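Local coordinates for N-acetylmuramoyl-L-alanine amidase XlyA (Bacillus subtilis, PDB 3RDR), which hydrolyses the amide link between N-acetylmuramoyl residues and L-amino acids in cell-wall glycopeptides, an autolysin activity carried by this zinc-binding catalytic domain, at residues W79-G82 with G88-A91; N111-I116 with D150-G155; T118-A121 with S126-N129; P132-Y135 with K139-P142. All coordinates share one frame; numbering follows the deposited sequence.

Contact 1: residues W79-G82 with G88-A91; sequences WHAG and GNRA
Asn89 OD1 is gripped by two successive backbone amides: His80 N donates to it at 2.8 Å and Ala81 N at 2.7 Å. The two N-H groups approach from opposite faces of the Asn89 amide, each tilted about 30° from its plane, so the carbonyl oxygen is clamped between them. At the other end of the amide, Asn89 ND2 donates to Gly84 O and to a water at 3.2 Å that also takes a weak bond from Gly82 N. The rotation of the amide is thus fixed from both ends. In this T7 lysozyme-type amidase fold, the short helix 87-90 thereby holds the 79-82 loop beside the zinc site, where His80 ND1 is hydrogen-bonded to NE2 of the zinc ligand His32. The imidazole of His80 stands with one face over Asn89 OD1, and a second water links His80 NE2 (3.0 Å) to Asn89 O, to which it donates. Trp79 brings its ring across Asn89 at nearly a right angle, planes 81° apart, with the amide at the indole edge and Trp79 CE3 3.7 Å from Asn89 ND2. Ala81 CB presses on the helix backbone, 3.4 Å from Gly88 C.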
ATOM      1  N   TRP A  79      -8.162   1.230   6.219  1.00 21.17           N
ATOM      2  CA  TRP A  79      -9.095   2.206   5.650  1.00 22.78           C
ATOM      3  C   TRP A  79      -8.283   2.989   4.622  1.00 22.53           C
ATOM      4  O   TRP A  79      -7.557   3.909   4.992  1.00 22.81           O
ATOM      5  CB  TRP A  79      -9.594   3.166   6.732  1.00 22.59           C
ATOM      6  CG  TRP A  79     -10.486   2.550   7.777  1.00 23.97           C
ATOM      7  CD1 TRP A  79     -10.448   2.791   9.121  1.00 23.63           C
ATOM      8  CD2 TRP A  79     -11.589   1.657   7.561  1.00 22.67           C
ATOM      9  NE1 TRP A  79     -11.456   2.110   9.753  1.00 24.04           N
ATOM     10  CE2 TRP A  79     -12.173   1.406   8.824  1.00 23.71           C
ATOM     11  CE3 TRP A  79     -12.142   1.048   6.426  1.00 22.64           C
ATOM     12  CZ2 TRP A  79     -13.281   0.570   8.986  1.00 23.78           C
ATOM     13  CZ3 TRP A  79     -13.243   0.218   6.584  1.00 24.25           C
ATOM     14  CH2 TRP A  79     -13.803  -0.015   7.858  1.00 26.34           C
ATOM     15  N   HIS A  80      -8.401   2.644   3.342  1.00 22.21           N
ATOM     16  CA  HIS A  80      -7.602   3.332   2.329  1.00 23.77           C
ATOM     17  C   HIS A  80      -8.197   3.423   0.930  1.00 24.51           C
ATOM     18  O   HIS A  80      -7.822   4.309   0.163  1.00 24.55           O
ATOM     19  CB  HIS A  80      -6.240   2.645   2.229  1.00 22.83           C
ATOM     20  CG  HIS A  80      -6.331   1.197   1.860  1.00 22.18           C
ATOM     21  ND1 HIS A  80      -6.321   0.760   0.553  1.00 22.56           N
ATOM     22  CD2 HIS A  80      -6.518   0.093   2.623  1.00 21.66           C
ATOM     23  CE1 HIS A  80      -6.501  -0.550   0.526  1.00 21.73           C
ATOM     24  NE2 HIS A  80      -6.624  -0.978   1.770  1.00 20.92           N
ATOM     25  N   ALA A  81      -9.115   2.516   0.600  1.00 24.72           N
ATOM     26  CA  ALA A  81      -9.718   2.474  -0.732  1.00 26.12           C
ATOM     27  C   ALA A  81     -10.872   3.447  -0.963  1.00 27.92           C
ATOM     28  O   ALA A  81     -11.228   3.726  -2.107  1.00 28.01           O
ATOM     29  CB  ALA A  81     -10.168   1.047  -1.042  1.00 25.32           C
ATOM     30  N   GLY A  82     -11.463   3.948   0.120  1.00 29.24           N
ATOM     31  CA  GLY A  82     -12.560   4.893  -0.004  1.00 29.10           C
ATOM     32  C   GLY A  82     -13.874   4.326  -0.512  1.00 30.46           C
ATOM     33  O   GLY A  82     -14.699   5.065  -1.049  1.00 30.30           O
ATOM     34  N   GLY A  88     -12.414  -3.044  -1.623  1.00 24.41           N
ATOM     35  CA  GLY A  88     -11.179  -2.284  -1.560  1.00 22.49           C
ATOM     36  C   GLY A  88     -10.687  -2.237  -0.127  1.00 22.94           C
ATOM     37  O   GLY A  88      -9.562  -2.635   0.180  1.00 21.42           O
ATOM     38  N   ASN A  89     -11.541  -1.751   0.762  1.00 22.28           N
ATOM     39  CA  ASN A  89     -11.184  -1.670   2.168  1.00 22.88           C
ATOM     40  C   ASN A  89     -11.238  -3.012   2.896  1.00 23.23           C
ATOM     41  O   ASN A  89     -10.335  -3.335   3.667  1.00 23.97           O
ATOM     42  CB  ASN A  89     -12.091  -0.682   2.899  1.00 20.86           C
ATOM     43  CG  ASN A  89     -11.683   0.761   2.673  1.00 22.61           C
ATOM     44  OD1 ASN A  89     -10.509   1.060   2.441  1.00 23.17           O
ATOM     45  ND2 ASN A  89     -12.646   1.667   2.763  1.00 19.86           N
ATOM     46  N   ARG A  90     -12.279  -3.797   2.636  1.00 23.25           N
ATOM     47  CA  ARG A  90     -12.462  -5.072   3.332  1.00 23.98           C
ATOM     48  C   ARG A  90     -11.885  -6.338   2.705  1.00 24.29           C
ATOM     49  O   ARG A  90     -11.931  -7.402   3.323  1.00 24.11           O
ATOM     50  CB  ARG A  90     -13.955  -5.281   3.609  1.00 23.03           C
ATOM     51  CG  ARG A  90     -14.597  -4.157   4.441  1.00 23.57           C
ATOM     52  CD  ARG A  90     -14.064  -4.133   5.874  1.00 22.48           C
ATOM     53  NE  ARG A  90     -14.419  -5.337   6.622  1.00 24.69           N
ATOM     54  CZ  ARG A  90     -15.604  -5.548   7.199  1.00 25.52           C
ATOM     55  NH1 ARG A  90     -16.562  -4.632   7.127  1.00 21.92           N
ATOM     56  NH2 ARG A  90     -15.838  -6.686   7.840  1.00 22.12           N
ATOM     57  N   ALA A  91     -11.338  -6.247   1.497  1.00 23.66           N
ATOM     58  CA  ALA A  91     -10.782  -7.443   0.866  1.00 23.74           C
ATOM     59  C   ALA A  91      -9.539  -7.206   0.021  1.00 23.51           C
ATOM     60  O   ALA A  91      -9.327  -7.897  -0.976  1.00 25.30           O
ATOM     61  CB  ALA A  91     -11.856  -8.138   0.017  1.00 23.38           C
TER
HETATM   62  O   HOH W   1      -7.776  -3.231   3.360  1.00 19.23           O
HETATM   63  O   HOH W   2     -11.563   4.650   3.096  1.00 27.34           O

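Contact 2: residues N111-I116 with D150-G155; sequences NAQWLI and DSFKAG
Gln113 and Gly155 mark the closest backbone approach, with their CA atoms 7.0 Å apart, so side chains must bridge most of the gap between helix 105-122 and the end of the chain. Gln113 does this with an extended chain: CG stands beside the backbone N (chi1 -68°) and the links beyond it run straight, carrying the amide across to the last turn of the other segment. There Gln113 NE2 donates to Phe152 O at 2.7 Å, arriving in the carbonyl plane on a lone pair, while the oxygen lies almost in the plane of the glutamine amide. Phe152 O also receives a weak bond from Gly155 N, so it has a partner from its own chain end as well as one from the other helix. Gln113 NE2 also lies 3.4 Å from Gly155 CA. Phe152 sends its ring the opposite way, back along the glutamine; amide and ring planes are only 9° apart, and Gln113 CG sits 3.5 Å from Phe152 CE1. One turn further along, Ile116 reaches the far end of the ring, with CD1 3.8 Å from Phe152 CZ. A polar link and an apolar one therefore lie next to each other. Around them, Trp149 meets the Phe152 ring from within helix 149-154, and Ile156 packs on Ile116. Leu115 rests on strands 61-63 and 68-70 while Trp149 touches Pro132 at the end of strand 130-132, so the two helices lie side by side on one face of the sheet.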
ATOM      1  N   ASN A 111      10.789  -2.174  -6.111  1.00 32.96           N
ATOM      2  CA  ASN A 111      10.620  -2.851  -4.833  1.00 32.79           C
ATOM      3  C   ASN A 111       9.155  -3.214  -4.612  1.00 31.63           C
ATOM      4  O   ASN A 111       8.847  -4.256  -4.032  1.00 30.91           O
ATOM      5  CB  ASN A 111      11.113  -1.969  -3.680  1.00 33.58           C
ATOM      6  CG  ASN A 111      12.619  -1.772  -3.698  1.00 36.60           C
ATOM      7  OD1 ASN A 111      13.357  -2.619  -4.204  1.00 37.32           O
ATOM      8  ND2 ASN A 111      13.083  -0.664  -3.128  1.00 34.65           N
ATOM      9  N   ALA A 112       8.258  -2.349  -5.080  1.00 30.57           N
ATOM     10  CA  ALA A 112       6.827  -2.575  -4.938  1.00 30.47           C
ATOM     11  C   ALA A 112       6.373  -3.727  -5.832  1.00 30.79           C
ATOM     12  O   ALA A 112       5.494  -4.505  -5.456  1.00 29.55           O
ATOM     13  CB  ALA A 112       6.059  -1.309  -5.286  1.00 29.23           C
ATOM     14  N   GLN A 113       6.966  -3.828  -7.019  1.00 30.06           N
ATOM     15  CA  GLN A 113       6.616  -4.900  -7.948  1.00 30.03           C
ATOM     16  C   GLN A 113       7.078  -6.231  -7.366  1.00 29.67           C
ATOM     17  O   GLN A 113       6.400  -7.248  -7.509  1.00 30.83           O
ATOM     18  CB  GLN A 113       7.252  -4.645  -9.322  1.00 30.09           C
ATOM     19  CG  GLN A 113       6.658  -3.435 -10.029  1.00 28.05           C
ATOM     20  CD  GLN A 113       7.393  -3.054 -11.302  1.00 29.74           C
ATOM     21  OE1 GLN A 113       8.611  -2.895 -11.303  1.00 30.51           O
ATOM     22  NE2 GLN A 113       6.651  -2.889 -12.388  1.00 29.17           N
ATOM     23  N   TRP A 114       8.225  -6.224  -6.697  1.00 29.95           N
ATOM     24  CA  TRP A 114       8.727  -7.441  -6.074  1.00 30.86           C
ATOM     25  C   TRP A 114       7.762  -7.866  -4.966  1.00 30.60           C
ATOM     26  O   TRP A 114       7.389  -9.034  -4.862  1.00 31.68           O
ATOM     27  CB  TRP A 114      10.113  -7.214  -5.469  1.00 33.55           C
ATOM     28  CG  TRP A 114      10.499  -8.314  -4.525  1.00 37.07           C
ATOM     29  CD1 TRP A 114      10.928  -9.569  -4.855  1.00 37.19           C
ATOM     30  CD2 TRP A 114      10.388  -8.291  -3.094  1.00 38.97           C
ATOM     31  NE1 TRP A 114      11.086 -10.330  -3.719  1.00 38.96           N
ATOM     32  CE2 TRP A 114      10.762  -9.571  -2.625  1.00 39.44           C
ATOM     33  CE3 TRP A 114      10.005  -7.313  -2.164  1.00 38.64           C
ATOM     34  CZ2 TRP A 114      10.763  -9.900  -1.265  1.00 39.95           C
ATOM     35  CZ3 TRP A 114      10.006  -7.641  -0.811  1.00 39.88           C
ATOM     36  CH2 TRP A 114      10.382  -8.924  -0.376  1.00 41.01           C
ATOM     37  N   LEU A 115       7.369  -6.907  -4.135  1.00 29.59           N
ATOM     38  CA  LEU A 115       6.439  -7.168  -3.040  1.00 28.40           C
ATOM     39  C   LEU A 115       5.122  -7.727  -3.573  1.00 27.49           C
ATOM     40  O   LEU A 115       4.605  -8.718  -3.060  1.00 27.17           O
ATOM     41  CB  LEU A 115       6.166  -5.878  -2.258  1.00 25.32           C
ATOM     42  CG  LEU A 115       5.071  -5.914  -1.184  1.00 25.51           C
ATOM     43  CD1 LEU A 115       5.442  -6.921  -0.103  1.00 23.60           C
ATOM     44  CD2 LEU A 115       4.896  -4.523  -0.575  1.00 23.11           C
ATOM     45  N   ILE A 116       4.584  -7.088  -4.604  1.00 28.71           N
ATOM     46  CA  ILE A 116       3.325  -7.522  -5.188  1.00 29.45           C
ATOM     47  C   ILE A 116       3.407  -8.942  -5.743  1.00 32.70           C
ATOM     48  O   ILE A 116       2.478  -9.730  -5.574  1.00 32.12           O
ATOM     49  CB  ILE A 116       2.871  -6.542  -6.286  1.00 29.37           C
ATOM     50  CG1 ILE A 116       2.517  -5.194  -5.643  1.00 29.21           C
ATOM     51  CG2 ILE A 116       1.665  -7.101  -7.035  1.00 27.33           C
ATOM     52  CD1 ILE A 116       2.234  -4.091  -6.633  1.00 28.38           C
ATOM     53  N   ASP A 150      -0.888  -0.273 -17.012  1.00 38.10           N
ATOM     54  CA  ASP A 150      -0.678  -1.576 -17.633  1.00 39.39           C
ATOM     55  C   ASP A 150       0.796  -1.951 -17.753  1.00 38.61           C
ATOM     56  O   ASP A 150       1.150  -3.126 -17.647  1.00 38.64           O
ATOM     57  CB  ASP A 150      -1.361  -1.615 -19.004  1.00 43.85           C
ATOM     58  CG  ASP A 150      -2.878  -1.682 -18.894  1.00 47.23           C
ATOM     59  OD1 ASP A 150      -3.565  -1.470 -19.916  1.00 50.11           O
ATOM     60  OD2 ASP A 150      -3.385  -1.958 -17.783  1.00 48.43           O
ATOM     61  N   SER A 151       1.656  -0.960 -17.970  1.00 37.76           N
ATOM     62  CA  SER A 151       3.091  -1.218 -18.074  1.00 37.33           C
ATOM     63  C   SER A 151       3.626  -1.581 -16.694  1.00 36.01           C
ATOM     64  O   SER A 151       4.425  -2.507 -16.550  1.00 35.45           O
ATOM     65  CB  SER A 151       3.832   0.015 -18.603  1.00 36.80           C
ATOM     66  OG  SER A 151       3.421   0.337 -19.920  1.00 40.15           O
ATOM     67  N   PHE A 152       3.188  -0.838 -15.682  1.00 34.94           N
ATOM     68  CA  PHE A 152       3.608  -1.097 -14.306  1.00 34.71           C
ATOM     69  C   PHE A 152       3.308  -2.549 -13.957  1.00 33.40           C
ATOM     70  O   PHE A 152       4.122  -3.230 -13.329  1.00 33.89           O
ATOM     71  CB  PHE A 152       2.855  -0.170 -13.338  1.00 34.21           C
ATOM     72  CG  PHE A 152       2.954  -0.587 -11.895  1.00 34.02           C
ATOM     73  CD1 PHE A 152       4.154  -0.477 -11.202  1.00 33.90           C
ATOM     74  CD2 PHE A 152       1.843  -1.106 -11.233  1.00 34.19           C
ATOM     75  CE1 PHE A 152       4.251  -0.880  -9.869  1.00 33.69           C
ATOM     76  CE2 PHE A 152       1.928  -1.513  -9.900  1.00 32.34           C
ATOM     77  CZ  PHE A 152       3.134  -1.398  -9.217  1.00 32.41           C
ATOM     78  N   LYS A 153       2.137  -3.019 -14.371  1.00 33.29           N
ATOM     79  CA  LYS A 153       1.731  -4.393 -14.099  1.00 35.40           C
ATOM     80  C   LYS A 153       2.542  -5.401 -14.904  1.00 36.40           C
ATOM     81  O   LYS A 153       2.857  -6.487 -14.411  1.00 36.48           O
ATOM     82  CB  LYS A 153       0.233  -4.570 -14.375  1.00 34.92           C
ATOM     83  CG  LYS A 153      -0.651  -3.835 -13.370  1.00 35.31           C
ATOM     84  CD  LYS A 153      -2.136  -4.081 -13.606  1.00 36.43           C
ATOM     85  CE  LYS A 153      -2.509  -5.545 -13.410  1.00 35.99           C
ATOM     86  NZ  LYS A 153      -3.976  -5.754 -13.577  1.00 34.51           N
ATOM     87  N   ALA A 154       2.889  -5.043 -16.137  1.00 37.18           N
ATOM     88  CA  ALA A 154       3.678  -5.936 -16.980  1.00 37.09           C
ATOM     89  C   ALA A 154       5.051  -6.119 -16.349  1.00 38.04           C
ATOM     90  O   ALA A 154       5.717  -7.133 -16.559  1.00 38.42           O
ATOM     91  CB  ALA A 154       3.814  -5.354 -18.383  1.00 37.86           C
ATOM     92  N   GLY A 155       5.469  -5.133 -15.562  1.00 38.37           N
ATOM     93  CA  GLY A 155       6.766  -5.211 -14.914  1.00 38.33           C
ATOM     94  C   GLY A 155       6.769  -6.082 -13.672  1.00 39.44           C
ATOM     95  O   GLY A 155       7.829  -6.417 -13.142  1.00 39.65           O
TER

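Contact 3: residues T118-A121 with S126-N129; sequences TLMA and SLAN
The thioether of Met120 reaches Leu127 by running straight and then bending: CG stands beside the backbone N, CG to SD is extended (chi2 164°), and the last torsion (chi3 72°) folds the methyl over toward the neighbouring loop. Met120 CE thereby lands on the backbone of Leu127, 3.4 Å from its N and 3.5 Å from its CA, the latter closer than usual for two carbons. The same methyl touches the start of the leucine side chain, with Met120 CE 3.7 Å from Leu127 CB, and Met120 CE is 3.9 Å from Ser126 C. The contact is thus one methyl group laid against the Ser126-Leu127 peptide, with no hydrogen bond between the two segments. Behind that peptide the loop is tied by its own backbone, Asn129 N donating to Ser126 O at 2.9 Å around the 3-10 turn at 127-128. Ile156 packs on both Met120 and Leu127, while Met120 also rests on Ile29 of strand 28-33. The link belongs to a beta-alpha-beta crossover, in which strand 92-97, helix 105-122 and the parallel strand 130-132 follow in turn, and it joins the last turns of the helix to the loop that returns to the sheet.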
ATOM      1  N   THR A 118       5.362 -11.317  -4.731  1.00 36.22           N
ATOM      2  CA  THR A 118       5.434 -12.185  -3.565  1.00 36.94           C
ATOM      3  C   THR A 118       4.058 -12.369  -2.922  1.00 37.42           C
ATOM      4  O   THR A 118       3.693 -13.473  -2.525  1.00 37.79           O
ATOM      5  CB  THR A 118       6.398 -11.603  -2.518  1.00 37.35           C
ATOM      6  OG1 THR A 118       7.675 -11.369  -3.126  1.00 37.64           O
ATOM      7  CG2 THR A 118       6.565 -12.566  -1.353  1.00 37.48           C
ATOM      8  N   LEU A 119       3.304 -11.277  -2.820  1.00 36.80           N
ATOM      9  CA  LEU A 119       1.966 -11.305  -2.236  1.00 35.26           C
ATOM     10  C   LEU A 119       1.008 -12.146  -3.086  1.00 35.44           C
ATOM     11  O   LEU A 119       0.197 -12.906  -2.557  1.00 33.90           O
ATOM     12  CB  LEU A 119       1.435  -9.875  -2.105  1.00 33.73           C
ATOM     13  CG  LEU A 119       1.412  -9.177  -0.737  1.00 35.35           C
ATOM     14  CD1 LEU A 119       2.492  -9.714   0.189  1.00 33.58           C
ATOM     15  CD2 LEU A 119       1.574  -7.675  -0.957  1.00 32.67           C
ATOM     16  N   MET A 120       1.099 -11.993  -4.403  1.00 34.86           N
ATOM     17  CA  MET A 120       0.255 -12.741  -5.330  1.00 35.83           C
ATOM     18  C   MET A 120       0.404 -14.247  -5.118  1.00 37.57           C
ATOM     19  O   MET A 120      -0.585 -14.977  -5.027  1.00 38.47           O
ATOM     20  CB  MET A 120       0.628 -12.397  -6.774  1.00 35.50           C
ATOM     21  CG  MET A 120       0.156 -11.030  -7.246  1.00 32.54           C
ATOM     22  SD  MET A 120       1.003 -10.499  -8.753  1.00 33.09           S
ATOM     23  CE  MET A 120       0.262 -11.593  -9.991  1.00 33.37           C
ATOM     24  N   ALA A 121       1.648 -14.705  -5.036  1.00 37.67           N
ATOM     25  CA  ALA A 121       1.938 -16.120  -4.845  1.00 39.03           C
ATOM     26  C   ALA A 121       1.554 -16.633  -3.462  1.00 39.51           C
ATOM     27  O   ALA A 121       1.026 -17.735  -3.333  1.00 40.70           O
ATOM     28  CB  ALA A 121       3.418 -16.383  -5.094  1.00 38.15           C
ATOM     29  N   SER A 126      -4.470 -13.140  -8.269  1.00 35.71           N
ATOM     30  CA  SER A 126      -4.080 -13.017  -9.669  1.00 36.59           C
ATOM     31  C   SER A 126      -3.674 -11.603 -10.056  1.00 36.65           C
ATOM     32  O   SER A 126      -4.039 -10.634  -9.390  1.00 36.14           O
ATOM     33  CB  SER A 126      -5.219 -13.482 -10.580  1.00 35.59           C
ATOM     34  OG  SER A 126      -6.275 -12.539 -10.602  1.00 37.39           O
ATOM     35  N   LEU A 127      -2.921 -11.499 -11.147  1.00 35.99           N
ATOM     36  CA  LEU A 127      -2.456 -10.212 -11.647  1.00 34.27           C
ATOM     37  C   LEU A 127      -3.634  -9.303 -11.966  1.00 33.39           C
ATOM     38  O   LEU A 127      -3.571  -8.089 -11.755  1.00 34.26           O
ATOM     39  CB  LEU A 127      -1.610 -10.402 -12.909  1.00 35.38           C
ATOM     40  CG  LEU A 127      -1.039  -9.107 -13.498  1.00 35.89           C
ATOM     41  CD1 LEU A 127       0.083  -8.591 -12.604  1.00 33.50           C
ATOM     42  CD2 LEU A 127      -0.524  -9.359 -14.905  1.00 35.53           C
ATOM     43  N   ALA A 128      -4.706  -9.892 -12.486  1.00 30.40           N
ATOM     44  CA  ALA A 128      -5.898  -9.128 -12.828  1.00 29.27           C
ATOM     45  C   ALA A 128      -6.479  -8.445 -11.588  1.00 28.87           C
ATOM     46  O   ALA A 128      -7.139  -7.410 -11.691  1.00 28.08           O
ATOM     47  CB  ALA A 128      -6.950 -10.048 -13.460  1.00 29.30           C
ATOM     48  N   ASN A 129      -6.225  -9.021 -10.418  1.00 28.12           N
ATOM     49  CA  ASN A 129      -6.743  -8.453  -9.182  1.00 29.09           C
ATOM     50  C   ASN A 129      -5.802  -7.461  -8.498  1.00 28.08           C
ATOM     51  O   ASN A 129      -6.015  -7.081  -7.349  1.00 26.96           O
ATOM     52  CB  ASN A 129      -7.159  -9.577  -8.227  1.00 31.21           C
ATOM     53  CG  ASN A 129      -8.537 -10.140  -8.566  1.00 34.27           C
ATOM     54  OD1 ASN A 129      -8.973 -10.090  -9.716  1.00 35.46           O
ATOM     55  ND2 ASN A 129      -9.219 -10.683  -7.567  1.00 37.63           N
TER

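Contact 4: residues P132-Y135 with K139-P142. With ZN (zinc ion), chain B.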
ATOM      1  N   PRO A 132      -5.530  -0.332  -9.017  1.00 23.75           N
ATOM      2  CA  PRO A 132      -5.148   0.992  -8.527  1.00 23.17           C
ATOM      3  C   PRO A 132      -6.260   1.475  -7.611  1.00 23.83           C
ATOM      4  O   PRO A 132      -7.410   1.050  -7.750  1.00 23.59           O
ATOM      5  CB  PRO A 132      -5.070   1.819  -9.804  1.00 21.14           C
ATOM      6  CG  PRO A 132      -6.199   1.238 -10.620  1.00 23.96           C
ATOM      7  CD  PRO A 132      -6.018  -0.256 -10.409  1.00 23.15           C
ATOM      8  N   HIS A 133      -5.921   2.351  -6.673  1.00 21.84           N
ATOM      9  CA  HIS A 133      -6.913   2.903  -5.766  1.00 21.46           C
ATOM     10  C   HIS A 133      -8.103   3.398  -6.587  1.00 23.12           C
ATOM     11  O   HIS A 133      -9.260   3.234  -6.195  1.00 23.35           O
ATOM     12  CB  HIS A 133      -6.299   4.064  -4.970  1.00 16.47           C
ATOM     13  CG  HIS A 133      -7.265   4.757  -4.057  1.00 17.47           C
ATOM     14  ND1 HIS A 133      -6.909   5.841  -3.286  1.00 16.13           N
ATOM     15  CD2 HIS A 133      -8.572   4.523  -3.790  1.00 18.08           C
ATOM     16  CE1 HIS A 133      -7.951   6.244  -2.581  1.00 15.58           C
ATOM     17  NE2 HIS A 133      -8.974   5.461  -2.869  1.00 17.82           N
ATOM     18  N   LYS A 134      -7.808   3.994  -7.737  1.00 24.90           N
ATOM     19  CA  LYS A 134      -8.839   4.545  -8.617  1.00 25.80           C
ATOM     20  C   LYS A 134      -9.970   3.566  -8.923  1.00 25.76           C
ATOM     21  O   LYS A 134     -11.133   3.956  -9.003  1.00 25.24           O
ATOM     22  CB  LYS A 134      -8.204   5.021  -9.928  1.00 24.93           C
ATOM     23  CG  LYS A 134      -9.176   5.709 -10.872  1.00 25.38           C
ATOM     24  CD  LYS A 134      -8.452   6.270 -12.092  1.00 26.54           C
ATOM     25  CE  LYS A 134      -9.410   7.009 -13.034  1.00 26.79           C
ATOM     26  NZ  LYS A 134      -8.666   7.578 -14.198  1.00 28.73           N
ATOM     27  N   TYR A 135      -9.621   2.299  -9.094  1.00 27.02           N
ATOM     28  CA  TYR A 135     -10.599   1.259  -9.390  1.00 29.36           C
ATOM     29  C   TYR A 135     -11.769   1.254  -8.404  1.00 29.61           C
ATOM     30  O   TYR A 135     -12.927   1.102  -8.800  1.00 29.35           O
ATOM     31  CB  TYR A 135      -9.914  -0.107  -9.368  1.00 31.03           C
ATOM     32  CG  TYR A 135     -10.831  -1.267  -9.676  1.00 33.93           C
ATOM     33  CD1 TYR A 135     -11.334  -1.463 -10.964  1.00 36.39           C
ATOM     34  CD2 TYR A 135     -11.190  -2.178  -8.682  1.00 35.00           C
ATOM     35  CE1 TYR A 135     -12.172  -2.542 -11.254  1.00 37.12           C
ATOM     36  CE2 TYR A 135     -12.023  -3.259  -8.957  1.00 35.89           C
ATOM     37  CZ  TYR A 135     -12.509  -3.436 -10.243  1.00 38.63           C
ATOM     38  OH  TYR A 135     -13.322  -4.511 -10.518  1.00 39.79           O
ATOM     39  N   LYS A 139     -10.705   7.880  -7.690  1.00 34.64           N
ATOM     40  CA  LYS A 139      -9.728   8.889  -7.300  1.00 34.76           C
ATOM     41  C   LYS A 139      -8.491   8.751  -8.183  1.00 33.35           C
ATOM     42  O   LYS A 139      -8.141   7.651  -8.610  1.00 31.86           O
ATOM     43  CB  LYS A 139      -9.351   8.716  -5.827  1.00 36.86           C
ATOM     44  CG  LYS A 139      -8.389   9.764  -5.296  1.00 41.03           C
ATOM     45  CD  LYS A 139      -8.232   9.658  -3.780  1.00 44.57           C
ATOM     46  CE  LYS A 139      -9.530  10.000  -3.062  1.00 46.45           C
ATOM     47  NZ  LYS A 139      -9.413   9.862  -1.580  1.00 49.86           N
ATOM     48  N   GLU A 140      -7.831   9.871  -8.457  1.00 32.93           N
ATOM     49  CA  GLU A 140      -6.642   9.866  -9.305  1.00 32.78           C
ATOM     50  C   GLU A 140      -5.396   9.429  -8.522  1.00 30.93           C
ATOM     51  O   GLU A 140      -4.492  10.226  -8.255  1.00 30.59           O
ATOM     52  CB  GLU A 140      -6.440  11.263  -9.905  1.00 35.84           C
ATOM     53  CG  GLU A 140      -6.193  11.285 -11.415  1.00 40.90           C
ATOM     54  CD  GLU A 140      -7.302  10.605 -12.207  1.00 42.92           C
ATOM     55  OE1 GLU A 140      -8.489  10.899 -11.951  1.00 46.72           O
ATOM     56  OE2 GLU A 140      -6.988   9.780 -13.090  1.00 44.95           O
ATOM     57  N   CYS A 141      -5.367   8.150  -8.160  1.00 28.81           N
ATOM     58  CA  CYS A 141      -4.271   7.548  -7.406  1.00 25.48           C
ATOM     59  C   CYS A 141      -4.200   6.103  -7.880  1.00 24.33           C
ATOM     60  O   CYS A 141      -5.237   5.463  -8.051  1.00 24.39           O
ATOM     61  CB  CYS A 141      -4.581   7.598  -5.902  1.00 23.48           C
ATOM     62  SG  CYS A 141      -3.375   6.746  -4.845  1.00 21.54           S
ATOM     63  N   PRO A 142      -2.987   5.556  -8.083  1.00 22.28           N
ATOM     64  CA  PRO A 142      -1.642   6.128  -7.925  1.00 23.35           C
ATOM     65  C   PRO A 142      -1.309   7.134  -9.033  1.00 25.45           C
ATOM     66  O   PRO A 142      -1.066   6.758 -10.179  1.00 23.96           O
ATOM     67  CB  PRO A 142      -0.750   4.891  -7.958  1.00 20.56           C
ATOM     68  CG  PRO A 142      -1.447   4.024  -8.954  1.00 22.12           C
ATOM     69  CD  PRO A 142      -2.910   4.174  -8.590  1.00 21.18           C
TER
HETATM   70 ZN    ZN B 190      -4.716   6.178  -2.921  1.00 33.73          ZN
HETATM   71  O   HOH W   3     -10.785   7.258  -1.680  1.00 46.20           O
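The His133 imidazole has Lys139 CB over one face and the sulfur of Cys141 at its edge, where SG lies 5.0 Å from the ring centroid and 81° off the ring normal. What joins ring and sulfur is the zinc ion, bound by His133 ND1 at 2.2 Å and by Cys141 SG at 2.4 Å. Both side chains run away from their backbone N (chi1 177° for His133, 175° for Cys141), which brings their ligand atoms together on the metal. His32 ND1 binds the same ion, completing the three protein ligands of the site. The aliphatic part of Lys139 slants across the imidazole, CD coming 3.6 Å from His133 CE1, and the chain then turns so that a water joins Lys139 NZ to His133 NE2, the second of these bonds being weak. Ala81 O lies near the same N-H and shares it weakly with the water, so ND1 on the metal is the firm anchor of the ring. Next along, Lys134 N donates to Cys141 O at 3.0 Å, nearly in line with the carbonyl, and ties the start of helix 133-137 to the metal-binding loop. The extended Lys134 side chain lies alongside Glu140 and ends in a salt bridge, NZ meeting OE2 on its syn side at 3.0 Å. Pro132 CB presses on CD of Pro142, 3.4 Å away and closer than usual for two carbons; a cis peptide bond precedes Pro142. Histidine nitrogens and a cysteine sulfur on one zinc ion, probably with the sulfur as thiolate, fit a metal-dependent amidase centre.

Contacts 1 and 4 together build the zinc side of the domain: their centres are 12 Å apart and they touch where Ala81 O meets His133 NE2, so the 79-82 loop backs a metal ligand. The centres of contacts 2 and 3 are about 10 Å apart, on the same side of the chain's centre; the two share helix 105-122 and are joined by Lys153 NZ bonding to Leu127 O. Along the chain contact 1 closes first; contacts 3 and 4 then follow in series inside the long loop closed by contact 2. Contact 3 leads directly into strand 130-132, at one edge of the mixed sheet, and that strand delivers contact 4 to the metal. Contacts 1 and 2, 20 Å between centres, do not touch.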